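Local atomic coordinates of RimK-related lysine biosynthesis protein (Thermococcus kodakarensis, PDB entry 5K2M), a protein that probably acts as an ATP-dependent ATP-grasp ligase of the LysX subfamily in amino-acid biosynthesis, binding its nucleotide together with magnesium ions. Residues P95-K100 with G236-E241; G169-S174 with I185-N190; S174-G179 with L226-F231. All blocks are in the same frame, centred on the assembly; numbering follows the deposited sequence.

Contact 1. Residues P95-K100 with G236-E241; sequences PVPEWK and GLLVNE. With MG (magnesium ion), chain R; MG (magnesium ion), chain Q; ADP (adenosine-5'-diphosphate), chain O.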
loop_
_atom_site.group_PDB
_atom_site.type_symbol
_atom_site.label_atom_id
_atom_site.label_comp_id
_atom_site.label_asym_id
_atom_site.label_seq_id
_atom_site.Cartn_x
_atom_site.Cartn_y
_atom_site.Cartn_z
ATOM N N PRO A 95 7.111 56.326 15.401
ATOM C CA PRO A 95 5.828 56.879 14.966
ATOM C C PRO A 95 5.526 56.531 13.505
ATOM O O PRO A 95 6.440 56.455 12.677
ATOM C CB PRO A 95 5.988 58.392 15.177
ATOM C CG PRO A 95 7.457 58.640 15.297
ATOM C CD PRO A 95 8.098 57.364 15.744
ATOM N N VAL A 96 4.249 56.306 13.220
ATOM C CA VAL A 96 3.772 55.905 11.891
ATOM C C VAL A 96 2.494 56.682 11.573
ATOM O O VAL A 96 1.825 57.137 12.479
ATOM C CB VAL A 96 3.449 54.395 11.846
ATOM C CG1 VAL A 96 4.712 53.569 12.076
ATOM C CG2 VAL A 96 2.375 54.030 12.869
ATOM N N PRO A 97 2.139 56.823 10.291
ATOM C CA PRO A 97 0.835 57.412 10.061
ATOM C C PRO A 97 -0.260 56.558 10.685
ATOM O O PRO A 97 -0.111 55.339 10.813
ATOM C CB PRO A 97 0.697 57.404 8.537
ATOM C CG PRO A 97 2.086 57.263 8.017
ATOM C CD PRO A 97 2.784 56.415 9.036
ATOM N N GLU A 98 -1.336 57.210 11.092
ATOM C CA GLU A 98 -2.555 56.522 11.502
ATOM C C GLU A 98 -2.976 55.553 10.422
ATOM O O GLU A 98 -3.023 55.926 9.255
ATOM C CB GLU A 98 -3.687 57.512 11.695
ATOM C CG GLU A 98 -4.470 57.274 12.957
ATOM C CD GLU A 98 -3.922 58.110 14.082
ATOM O OE1 GLU A 98 -3.117 57.569 14.878
ATOM O OE2 GLU A 98 -4.272 59.315 14.131
ATOM N N TRP A 99 -3.312 54.328 10.816
ATOM C CA TRP A 99 -3.668 53.294 9.864
ATOM C C TRP A 99 -4.853 52.477 10.335
ATOM O O TRP A 99 -5.198 52.456 11.518
ATOM C CB TRP A 99 -2.475 52.366 9.610
ATOM C CG TRP A 99 -2.077 51.621 10.823
ATOM C CD1 TRP A 99 -1.286 52.070 11.840
ATOM C CD2 TRP A 99 -2.477 50.300 11.173
ATOM N NE1 TRP A 99 -1.165 51.103 12.810
ATOM C CE2 TRP A 99 -1.887 50.003 12.423
ATOM C CE3 TRP A 99 -3.285 49.335 10.555
ATOM C CZ2 TRP A 99 -2.066 48.779 13.059
ATOM C CZ3 TRP A 99 -3.465 48.126 11.186
ATOM C CH2 TRP A 99 -2.852 47.852 12.427
ATOM N N LYS A 100 -5.460 51.780 9.385
ATOM C CA LYS A 100 -6.601 50.935 9.671
ATOM C C LYS A 100 -6.607 49.777 8.670
ATOM O O LYS A 100 -6.220 49.953 7.512
ATOM C CB LYS A 100 -7.874 51.769 9.576
ATOM C CG LYS A 100 -9.019 51.287 10.450
ATOM C CD LYS A 100 -8.860 51.681 11.910
ATOM C CE LYS A 100 -9.950 51.012 12.730
ATOM N NZ LYS A 100 -9.877 51.377 14.167
ATOM N N GLY A 236 5.622 65.948 13.034
ATOM C CA GLY A 236 6.967 65.394 12.975
ATOM C C GLY A 236 7.082 64.239 11.993
ATOM O O GLY A 236 6.171 63.976 11.191
ATOM N N LEU A 237 8.206 63.541 12.075
ATOM C CA LEU A 237 8.522 62.468 11.146
ATOM C C LEU A 237 7.728 61.195 11.453
ATOM O O LEU A 237 7.520 60.845 12.613
ATOM C CB LEU A 237 10.022 62.178 11.166
ATOM C CG LEU A 237 10.917 63.370 10.811
ATOM C CD1 LEU A 237 12.377 62.998 11.021
ATOM C CD2 LEU A 237 10.681 63.843 9.385
ATOM N N LEU A 238 7.276 60.523 10.400
ATOM C CA LEU A 238 6.548 59.262 10.528
ATOM C C LEU A 238 7.171 58.249 9.582
ATOM O O LEU A 238 7.528 58.591 8.446
ATOM C CB LEU A 238 5.069 59.442 10.152
ATOM C CG LEU A 238 4.323 60.634 10.756
ATOM C CD1 LEU A 238 3.097 60.992 9.935
ATOM C CD2 LEU A 238 3.949 60.354 12.208
ATOM N N VAL A 239 7.281 57.006 10.043
ATOM C CA VAL A 239 7.770 55.927 9.203
ATOM C C VAL A 239 6.580 55.333 8.470
ATOM O O VAL A 239 5.597 54.959 9.088
ATOM C CB VAL A 239 8.480 54.838 10.018
ATOM C CG1 VAL A 239 8.964 53.725 9.093
ATOM C CG2 VAL A 239 9.644 55.443 10.788
ATOM N N ASN A 240 6.673 55.261 7.150
ATOM C CA ASN A 240 5.561 54.820 6.332
ATOM C C ASN A 240 5.696 53.340 6.004
ATOM O O ASN A 240 4.778 52.543 6.229
ATOM C CB ASN A 240 5.491 55.636 5.042
ATOM C CG ASN A 240 4.515 55.046 4.041
ATOM O OD1 ASN A 240 3.383 54.725 4.391
ATOM N ND2 ASN A 240 4.952 54.885 2.797
ATOM N N GLU A 241 6.868 52.989 5.498
ATOM C CA GLU A 241 7.097 51.705 4.894
ATOM C C GLU A 241 8.570 51.338 4.975
ATOM O O GLU A 241 9.415 52.215 5.073
ATOM C CB GLU A 241 6.715 51.845 3.431
ATOM C CG GLU A 241 6.699 50.551 2.697
ATOM C CD GLU A 241 7.004 50.684 1.234
ATOM O OE1 GLU A 241 7.484 51.734 0.745
ATOM O OE2 GLU A 241 6.787 49.670 0.576
HETATM MG MG MG R . 7.689 49.986 -1.101
HETATM MG MG MG Q . 7.551 53.431 -0.845
HETATM P PB ADP O . 5.110 51.788 -2.317
HETATM O O1B ADP O . 6.200 52.809 -2.490
HETATM O O2B ADP O . 4.257 51.576 -3.545
HETATM O O3B ADP O . 5.542 50.472 -1.721
HETATM P PA ADP O . 4.277 53.709 -0.317
HETATM O O1A ADP O . 5.748 53.978 -0.069
HETATM O O2A ADP O . 3.435 53.534 0.905
HETATM O O3A ADP O . 4.054 52.441 -1.277
HETATM O "O5'" ADP O . 3.654 54.906 -1.183
HETATM C "C5'" ADP O . 4.331 55.445 -2.296
HETATM C "C4'" ADP O . 4.424 56.955 -2.160
HETATM O "O4'" ADP O . 3.105 57.510 -2.098
HETATM C "C3'" ADP O . 5.156 57.448 -0.923
HETATM O "O3'" ADP O . 6.568 57.582 -1.155
HETATM C "C2'" ADP O . 4.480 58.784 -0.684
HETATM O "O2'" ADP O . 5.027 59.815 -1.503
HETATM C "C1'" ADP O . 3.059 58.563 -1.143
HETATM N N9 ADP O . 2.215 58.156 -0.011
HETATM C C8 ADP O . 1.968 56.891 0.390
HETATM N N7 ADP O . 1.170 56.861 1.472
HETATM C C5 ADP O . 0.909 58.144 1.783
HETATM C C6 ADP O . 0.115 58.833 2.799
HETATM N N6 ADP O . -0.562 58.129 3.731
HETATM N N1 ADP O . 0.097 60.181 2.763
HETATM C C2 ADP O . 0.767 60.890 1.845
HETATM N N3 ADP O . 1.509 60.337 0.887
HETATM C C4 ADP O . 1.607 58.993 0.807
HETATM O O HOH W 1 7.753 55.328 -1.840
HETATM O O HOH W 2 7.120 47.883 -1.461
#
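Pro-97 and Leu-238 lie alongside each other with their side chains running in opposite senses, so they meet flank to flank: CD of the proline ring lies 4.0 Å from CB of Leu-238. The ring nitrogen of Pro-97 approaches the same methylene and, carrying no hydrogen, needs no polar partner there, which suits a proline to a hydrocarbon neighbour. In Leu-238 the first torsion (chi1 -47°) sets CG beside the backbone N. Its CD2 methyl touches the backbone of Val-96 and CB of Pro-95. Although the side chain of Val-96 sets off in another direction, its CG1 branch touches the carbonyl O of Val-239 at 3.4 Å, and Pro-97 CD lies 3.2 Å from that same oxygen. One backbone bond ties the segments, from Val-239 N to Pro-95 O, 2.8 Å long and nearly straight at 176°.

Past this apolar junction, the side chain of Asn-240 leaves the backbone pointing away from 95-100, and ND2 reaches the nucleotide. It donates to ADP O2A at 2.8 Å, while OD1 accepts from Gln-162, which fixes the amide flip. An alanine here would probably leave O2A without this donor and Gln-162 without its acceptor, and the alpha-phosphate would be less firmly placed. A classic beta bulge sets Asn-240 and Glu-241 opposite Asp-229. Glu-241 OE1 bridges two magnesium ions, one of them at 2.3 Å; the other is gripped by both carboxylate oxygens, OE2 at 1.9 Å, with Asn-243 as a further ligand. The amide thus donates directly to a phosphate, whereas the carboxylate, with OE2 2.7 Å from ADP O3B, holds the cations that separate two anionic groups, and the magnesium ions probably offset part of that charge.

Contact 2. Residues G169-S174 with I185-N190; sequences GRDIRS and IYRYSN. With ADP (adenosine-5'-diphosphate), chain O; PO4 (phosphate ion), chain P.
The guanidinium of Arg-170 lies flat on the ring of Tyr-186, centres 3.8 Å apart and planes 14° from parallel, a cation-pi stack. CE1 of the tyrosine sits over the centre of the guanidinium face. At the guanidinium edge, close to its plane, NH1 donates to Tyr-188 OH at 2.7 Å. NH2 forms a salt bridge with Glu-232. Tyr-188 offers its own ring face to Arg-170 CB, which stands 4.1 Å from the ring centroid in a CH-pi contact. With CG between the backbone N and the carbonyl carbon (chi1 69°) and the chain extended from there to NE, the arginine runs alongside both tyrosines; Ile-172 CG1 packs on Tyr-186 as well.

The other face carries Asp-171, Arg-173 and Arg-187, with Ile-185 beside them. Arg-187 grips Asp-171 side-on, NE to OD1 and NH2 to OD2, both at 3.0 Å, with carboxylate and guanidinium planes only 5° apart. Over one guanidinium face of Arg-187, toward the rim, lies Arg-173 CB. Asp-171 OD2 also accepts a hydrogen bond from the ribose O3' of ADP at 2.6 Å, and OD1 bonds to Thr-194. Arg-173 NH1 and Arg-187 NH1 come within 3.2 Å; Asp-229, salt-bridged to Arg-173 NH1 and accepting from Arg-187 NH2, probably offsets the repulsion. Arg-173 NH1 also donates to O3 of a phosphate ion, probably from the crystallisation liquor, at 3.0 Å.

Paired backbone bonds such as Arg-173 with Ile-185 make the strands antiparallel, and since 170-177 and 180-188 follow each other in the chain they form a beta hairpin, whose Asp-171 and Arg-187 line the nucleotide site of an ATP-grasp domain.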
loop_
_atom_site.group_PDB
_atom_site.type_symbol
_atom_site.label_atom_id
_atom_site.label_comp_id
_atom_site.label_asym_id
_atom_site.label_seq_id
_atom_site.Cartn_x
_atom_site.Cartn_y
_atom_site.Cartn_z
ATOM N N GLY A 169 5.671 68.517 -0.371
ATOM C CA GLY A 169 6.092 68.277 -1.757
ATOM C C GLY A 169 7.167 67.215 -1.946
ATOM O O GLY A 169 7.776 67.130 -3.009
ATOM N N ARG A 170 7.379 66.381 -0.931
ATOM C CA ARG A 170 8.459 65.393 -0.950
ATOM C C ARG A 170 8.292 64.395 0.178
ATOM O O ARG A 170 7.575 64.640 1.144
ATOM C CB ARG A 170 9.814 66.082 -0.763
ATOM C CG ARG A 170 9.988 66.655 0.641
ATOM C CD ARG A 170 11.142 67.629 0.766
ATOM N NE ARG A 170 11.388 67.970 2.163
ATOM C CZ ARG A 170 12.328 68.817 2.585
ATOM N NH1 ARG A 170 13.132 69.428 1.724
ATOM N NH2 ARG A 170 12.474 69.054 3.882
ATOM N N ASP A 171 8.993 63.277 0.072
ATOM C CA ASP A 171 9.174 62.410 1.217
ATOM C C ASP A 171 10.637 62.009 1.299
ATOM O O ASP A 171 11.472 62.536 0.558
ATOM C CB ASP A 171 8.196 61.232 1.195
ATOM C CG ASP A 171 8.606 60.116 0.259
ATOM O OD1 ASP A 171 9.388 60.338 -0.679
ATOM O OD2 ASP A 171 8.109 58.990 0.468
ATOM N N ILE A 172 10.950 61.108 2.222
ATOM C CA ILE A 172 12.345 60.801 2.551
ATOM C C ILE A 172 12.566 59.320 2.359
ATOM O O ILE A 172 11.732 58.508 2.732
ATOM C CB ILE A 172 12.675 61.200 4.010
ATOM C CG1 ILE A 172 12.659 62.726 4.149
ATOM C CG2 ILE A 172 14.027 60.627 4.462
ATOM C CD1 ILE A 172 12.388 63.187 5.571
ATOM N N ARG A 173 13.691 58.986 1.750
ATOM C CA ARG A 173 14.089 57.617 1.567
ATOM C C ARG A 173 15.464 57.427 2.191
ATOM O O ARG A 173 16.426 58.023 1.733
ATOM C CB ARG A 173 14.122 57.315 0.075
ATOM C CG ARG A 173 14.828 56.028 -0.274
ATOM C CD ARG A 173 14.137 54.823 0.345
ATOM N NE ARG A 173 14.255 53.720 -0.595
ATOM C CZ ARG A 173 13.265 53.068 -1.188
ATOM N NH1 ARG A 173 11.985 53.312 -0.938
ATOM N NH2 ARG A 173 13.591 52.096 -2.021
ATOM N N SER A 174 15.548 56.592 3.225
ATOM C CA SER A 174 16.814 56.313 3.892
ATOM C C SER A 174 17.175 54.835 3.805
ATOM O O SER A 174 16.338 53.995 3.463
ATOM C CB SER A 174 16.766 56.756 5.355
ATOM O OG SER A 174 15.800 56.014 6.077
ATOM N N ILE A 185 17.906 60.405 1.074
ATOM C CA ILE A 185 17.536 61.384 0.053
ATOM C C ILE A 185 16.125 61.905 0.289
ATOM O O ILE A 185 15.317 61.250 0.955
ATOM C CB ILE A 185 17.554 60.780 -1.363
ATOM C CG1 ILE A 185 16.611 59.559 -1.454
ATOM C CG2 ILE A 185 18.966 60.383 -1.746
ATOM C CD1 ILE A 185 16.300 59.113 -2.871
ATOM N N TYR A 186 15.844 63.089 -0.247
ATOM C CA TYR A 186 14.479 63.522 -0.438
ATOM C C TYR A 186 14.062 63.016 -1.821
ATOM O O TYR A 186 14.901 62.922 -2.718
ATOM C CB TYR A 186 14.357 65.044 -0.366
ATOM C CG TYR A 186 14.722 65.635 0.984
ATOM C CD1 TYR A 186 13.892 65.464 2.084
ATOM C CD2 TYR A 186 15.893 66.384 1.153
ATOM C CE1 TYR A 186 14.228 66.004 3.320
ATOM C CE2 TYR A 186 16.236 66.922 2.381
ATOM C CZ TYR A 186 15.398 66.731 3.457
ATOM O OH TYR A 186 15.726 67.262 4.673
ATOM N N ARG A 187 12.789 62.655 -1.967
ATOM C CA ARG A 187 12.179 62.399 -3.268
ATOM C C ARG A 187 11.111 63.467 -3.511
ATOM O O ARG A 187 10.054 63.433 -2.883
ATOM C CB ARG A 187 11.554 61.002 -3.311
ATOM C CG ARG A 187 12.548 59.856 -3.175
ATOM C CD ARG A 187 11.881 58.494 -3.274
ATOM N NE ARG A 187 11.017 58.211 -2.128
ATOM C CZ ARG A 187 10.556 57.003 -1.795
ATOM N NH1 ARG A 187 10.862 55.919 -2.502
ATOM N NH2 ARG A 187 9.792 56.871 -0.723
ATOM N N TYR A 188 11.405 64.417 -4.402
ATOM C CA TYR A 188 10.514 65.541 -4.711
ATOM C C TYR A 188 9.554 65.207 -5.853
ATOM O O TYR A 188 9.929 64.550 -6.820
ATOM C CB TYR A 188 11.325 66.789 -5.119
ATOM C CG TYR A 188 12.019 67.507 -3.976
ATOM C CD1 TYR A 188 11.349 68.464 -3.223
ATOM C CD2 TYR A 188 13.347 67.232 -3.651
ATOM C CE1 TYR A 188 11.976 69.124 -2.175
ATOM C CE2 TYR A 188 13.981 67.885 -2.603
ATOM C CZ TYR A 188 13.289 68.832 -1.873
ATOM O OH TYR A 188 13.905 69.489 -0.840
ATOM N N SER A 189 8.328 65.707 -5.751
ATOM C CA SER A 189 7.349 65.575 -6.828
ATOM C C SER A 189 6.258 66.611 -6.631
ATOM O O SER A 189 5.959 66.997 -5.509
ATOM C CB SER A 189 6.736 64.168 -6.844
ATOM O OG SER A 189 5.776 64.021 -7.880
ATOM N N ASN A 190 5.674 67.074 -7.726
ATOM C CA ASN A 190 4.460 67.872 -7.617
ATOM C C ASN A 190 3.198 67.002 -7.585
ATOM O O ASN A 190 2.105 67.520 -7.462
ATOM C CB ASN A 190 4.383 68.991 -8.674
ATOM C CG ASN A 190 4.807 68.540 -10.056
ATOM O OD1 ASN A 190 5.491 69.280 -10.774
ATOM N ND2 ASN A 190 4.402 67.328 -10.444
HETATM P PB ADP O . 5.110 51.788 -2.317
HETATM O O1B ADP O . 6.200 52.809 -2.490
HETATM O O2B ADP O . 4.257 51.576 -3.545
HETATM O O3B ADP O . 5.542 50.472 -1.721
HETATM P PA ADP O . 4.277 53.709 -0.317
HETATM O O1A ADP O . 5.748 53.978 -0.069
HETATM O O2A ADP O . 3.435 53.534 0.905
HETATM O O3A ADP O . 4.054 52.441 -1.277
HETATM O "O5'" ADP O . 3.654 54.906 -1.183
HETATM C "C5'" ADP O . 4.331 55.445 -2.296
HETATM C "C4'" ADP O . 4.424 56.955 -2.160
HETATM O "O4'" ADP O . 3.105 57.510 -2.098
HETATM C "C3'" ADP O . 5.156 57.448 -0.923
HETATM O "O3'" ADP O . 6.568 57.582 -1.155
HETATM C "C2'" ADP O . 4.480 58.784 -0.684
HETATM O "O2'" ADP O . 5.027 59.815 -1.503
HETATM C "C1'" ADP O . 3.059 58.563 -1.143
HETATM N N9 ADP O . 2.215 58.156 -0.011
HETATM C C8 ADP O . 1.968 56.891 0.390
HETATM N N7 ADP O . 1.170 56.861 1.472
HETATM C C5 ADP O . 0.909 58.144 1.783
HETATM C C6 ADP O . 0.115 58.833 2.799
HETATM N N6 ADP O . -0.562 58.129 3.731
HETATM N N1 ADP O . 0.097 60.181 2.763
HETATM C C2 ADP O . 0.767 60.890 1.845
HETATM N N3 ADP O . 1.509 60.337 0.887
HETATM C C4 ADP O . 1.607 58.993 0.807
HETATM P P PO4 P . 9.253 51.702 -3.027
HETATM O O1 PO4 P . 8.933 52.939 -2.221
HETATM O O2 PO4 P . 9.229 51.989 -4.522
HETATM O O3 PO4 P . 10.635 51.242 -2.633
HETATM O O4 PO4 P . 8.239 50.630 -2.766
#

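Contact 3. Residues S174-G179 with L226-F231; sequences SYVIGG and LAIDIF. With MG (magnesium ion), chain Q; ADP (adenosine-5'-diphosphate), chain O.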
loop_
_atom_site.group_PDB
_atom_site.type_symbol
_atom_site.label_atom_id
_atom_site.label_comp_id
_atom_site.label_asym_id
_atom_site.label_seq_id
_atom_site.Cartn_x
_atom_site.Cartn_y
_atom_site.Cartn_z
ATOM N N SER A 174 15.548 56.592 3.225
ATOM C CA SER A 174 16.814 56.313 3.892
ATOM C C SER A 174 17.175 54.835 3.805
ATOM O O SER A 174 16.338 53.995 3.463
ATOM C CB SER A 174 16.766 56.756 5.355
ATOM O OG SER A 174 15.800 56.014 6.077
ATOM N N TYR A 175 18.432 54.529 4.113
ATOM C CA TYR A 175 18.964 53.184 3.979
ATOM C C TYR A 175 19.705 52.811 5.245
ATOM O O TYR A 175 20.515 53.592 5.733
ATOM C CB TYR A 175 19.898 53.119 2.774
ATOM C CG TYR A 175 19.207 53.387 1.464
ATOM C CD1 TYR A 175 19.002 54.694 1.013
ATOM C CD2 TYR A 175 18.750 52.338 0.677
ATOM C CE1 TYR A 175 18.359 54.943 -0.188
ATOM C CE2 TYR A 175 18.103 52.575 -0.525
ATOM C CZ TYR A 175 17.907 53.871 -0.950
ATOM O OH TYR A 175 17.270 54.082 -2.139
ATOM N N VAL A 176 19.392 51.632 5.778
ATOM C CA VAL A 176 20.046 51.073 6.937
ATOM C C VAL A 176 20.367 49.621 6.641
ATOM O O VAL A 176 19.480 48.816 6.321
ATOM C CB VAL A 176 19.170 51.151 8.200
ATOM C CG1 VAL A 176 19.885 50.531 9.400
ATOM C CG2 VAL A 176 18.820 52.598 8.511
ATOM N N ILE A 177 21.653 49.301 6.757
ATOM C CA ILE A 177 22.181 47.992 6.404
ATOM C C ILE A 177 22.909 47.448 7.628
ATOM O O ILE A 177 23.899 48.022 8.061
ATOM C CB ILE A 177 23.112 48.092 5.185
ATOM C CG1 ILE A 177 22.284 48.548 3.972
ATOM C CG2 ILE A 177 23.798 46.753 4.929
ATOM C CD1 ILE A 177 23.020 48.629 2.646
ATOM N N GLY A 178 22.371 46.375 8.208
ATOM C CA GLY A 178 22.960 45.737 9.387
ATOM C C GLY A 178 23.041 46.628 10.617
ATOM O O GLY A 178 23.906 46.431 11.464
ATOM N N GLY A 179 22.142 47.607 10.716
ATOM C CA GLY A 179 22.141 48.550 11.833
ATOM C C GLY A 179 22.859 49.855 11.539
ATOM O O GLY A 179 22.764 50.801 12.309
ATOM N N LEU A 226 17.621 47.447 4.548
ATOM C CA LEU A 226 16.300 48.026 4.338
ATOM C C LEU A 226 16.364 49.432 3.767
ATOM O O LEU A 226 17.145 50.270 4.228
ATOM C CB LEU A 226 15.503 48.051 5.655
ATOM C CG LEU A 226 15.038 46.709 6.236
ATOM C CD1 LEU A 226 14.364 46.935 7.582
ATOM C CD2 LEU A 226 14.107 45.951 5.292
ATOM N N ALA A 227 15.524 49.679 2.763
ATOM C CA ALA A 227 15.216 51.035 2.334
ATOM C C ALA A 227 13.949 51.447 3.039
ATOM O O ALA A 227 12.921 50.800 2.904
ATOM C CB ALA A 227 15.031 51.109 0.833
ATOM N N ILE A 228 14.036 52.533 3.782
ATOM C CA ILE A 228 12.961 52.982 4.630
ATOM C C ILE A 228 12.364 54.255 4.034
ATOM O O ILE A 228 13.104 55.104 3.539
ATOM C CB ILE A 228 13.499 53.233 6.048
ATOM C CG1 ILE A 228 14.183 51.955 6.555
ATOM C CG2 ILE A 228 12.364 53.668 6.979
ATOM C CD1 ILE A 228 15.123 52.164 7.708
ATOM N N ASP A 229 11.031 54.352 4.053
ATOM C CA ASP A 229 10.300 55.545 3.590
ATOM C C ASP A 229 9.748 56.347 4.770
ATOM O O ASP A 229 8.980 55.815 5.567
ATOM C CB ASP A 229 9.105 55.159 2.726
ATOM C CG ASP A 229 9.496 54.445 1.444
ATOM O OD1 ASP A 229 10.610 53.893 1.357
ATOM O OD2 ASP A 229 8.654 54.424 0.519
ATOM N N ILE A 230 10.100 57.629 4.843
ATOM C CA ILE A 230 9.708 58.489 5.958
ATOM C C ILE A 230 8.934 59.713 5.438
ATOM O O ILE A 230 9.246 60.232 4.368
ATOM C CB ILE A 230 10.961 58.911 6.769
ATOM C CG1 ILE A 230 11.551 57.694 7.492
ATOM C CG2 ILE A 230 10.634 60.001 7.776
ATOM C CD1 ILE A 230 12.965 57.889 8.013
ATOM N N PHE A 231 7.913 60.145 6.183
ATOM C CA PHE A 231 7.150 61.351 5.850
ATOM C C PHE A 231 7.376 62.456 6.868
ATOM O O PHE A 231 7.362 62.208 8.074
ATOM C CB PHE A 231 5.641 61.093 5.858
ATOM C CG PHE A 231 5.161 60.037 4.894
ATOM C CD1 PHE A 231 5.945 59.585 3.846
ATOM C CD2 PHE A 231 3.874 59.522 5.035
ATOM C CE1 PHE A 231 5.466 58.641 2.969
ATOM C CE2 PHE A 231 3.389 58.570 4.161
ATOM C CZ PHE A 231 4.189 58.126 3.122
HETATM MG MG MG Q . 7.551 53.431 -0.845
HETATM P PB ADP O . 5.110 51.788 -2.317
HETATM O O1B ADP O . 6.200 52.809 -2.490
HETATM O O2B ADP O . 4.257 51.576 -3.545
HETATM O O3B ADP O . 5.542 50.472 -1.721
HETATM P PA ADP O . 4.277 53.709 -0.317
HETATM O O1A ADP O . 5.748 53.978 -0.069
HETATM O O2A ADP O . 3.435 53.534 0.905
HETATM O O3A ADP O . 4.054 52.441 -1.277
HETATM O "O5'" ADP O . 3.654 54.906 -1.183
HETATM C "C5'" ADP O . 4.331 55.445 -2.296
HETATM C "C4'" ADP O . 4.424 56.955 -2.160
HETATM O "O4'" ADP O . 3.105 57.510 -2.098
HETATM C "C3'" ADP O . 5.156 57.448 -0.923
HETATM O "O3'" ADP O . 6.568 57.582 -1.155
HETATM C "C2'" ADP O . 4.480 58.784 -0.684
HETATM O "O2'" ADP O . 5.027 59.815 -1.503
HETATM C "C1'" ADP O . 3.059 58.563 -1.143
HETATM N N9 ADP O . 2.215 58.156 -0.011
HETATM C C8 ADP O . 1.968 56.891 0.390
HETATM N N7 ADP O . 1.170 56.861 1.472
HETATM C C5 ADP O . 0.909 58.144 1.783
HETATM C C6 ADP O . 0.115 58.833 2.799
HETATM N N6 ADP O . -0.562 58.129 3.731
HETATM N N1 ADP O . 0.097 60.181 2.763
HETATM C C2 ADP O . 0.767 60.890 1.845
HETATM N N3 ADP O . 1.509 60.337 0.887
HETATM C C4 ADP O . 1.607 58.993 0.807
HETATM O O HOH W 1 7.753 55.328 -1.840
#
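Ser-174 and Ile-228 form an antiparallel hydrogen-bonded pair in which each backbone group is answered: Ser-174 N donates to Ile-228 O, and Ile-228 N to Ser-174 O at 2.7 Å. Two residues on, Val-176 and Leu-226 repeat the exchange, Val-176 N giving to Leu-226 O and Leu-226 N to Val-176 O. Between them Tyr-175 faces Ala-227 without such bonds; its backbone turns to Val-182 and Gly-183 on the other side.

The buried side-chain oxygens also find partners. Serine suits position 174 because its short OG packs on Ile-228 CB yet can still bond to Ser-214. Tyr-175 OH reaches Glu-247 O, while its CE2 touches Ala-227 CB at 3.7 Å, the alanine methyl fitting against the tyrosine ring beside it. Val-176 CG2 packs on Ile-228 CD1 at 3.8 Å. The side chain of Asp-229 leaves the backbone away from 174-179, and both its oxygens are used: OD2 binds a magnesium ion at 2.0 Å and accepts from Arg-187, while OD1 is taken by the salt bridge to Arg-173. Beyond it, Phe-231 CE2 approaches ADP C5 at 3.5 Å, apolar carbon against the adenine.

Strand 225-233 is thus paired with 170-177 along one edge and with 236-243 along the other. Helix 208-219 covers the face carrying Ser-174, Val-176 and Ile-230, with Trp-218 against Val-176 and Leu-226.

All three contacts belong to the ATP-grasp region around ADP, their centres about 14 to 15 Å apart. Contacts 2 and 3 share Ser-174, and a salt bridge of 2.7 Å from Arg-173 NH1 to Asp-229 OD1 ties one to the metal ligand of the other. Contact 3 adjoins contact 1 where Leu-238 O probably bonds to Phe-231 N at 2.8 Å; both supply carboxylates to the same magnesium ion. Contacts 1 and 2 meet more lightly, Leu-237 CD2 lying 4.2 Å from Ile-172 CD1. Asp-171 of contact 2 takes the ribose O3', Phe-231 of contact 3 packs on the adenine, and Asn-240 and Glu-241 of contact 1 reach the diphosphate and its magnesium ions, while 95-100 runs into strand 99-102 of another sheet.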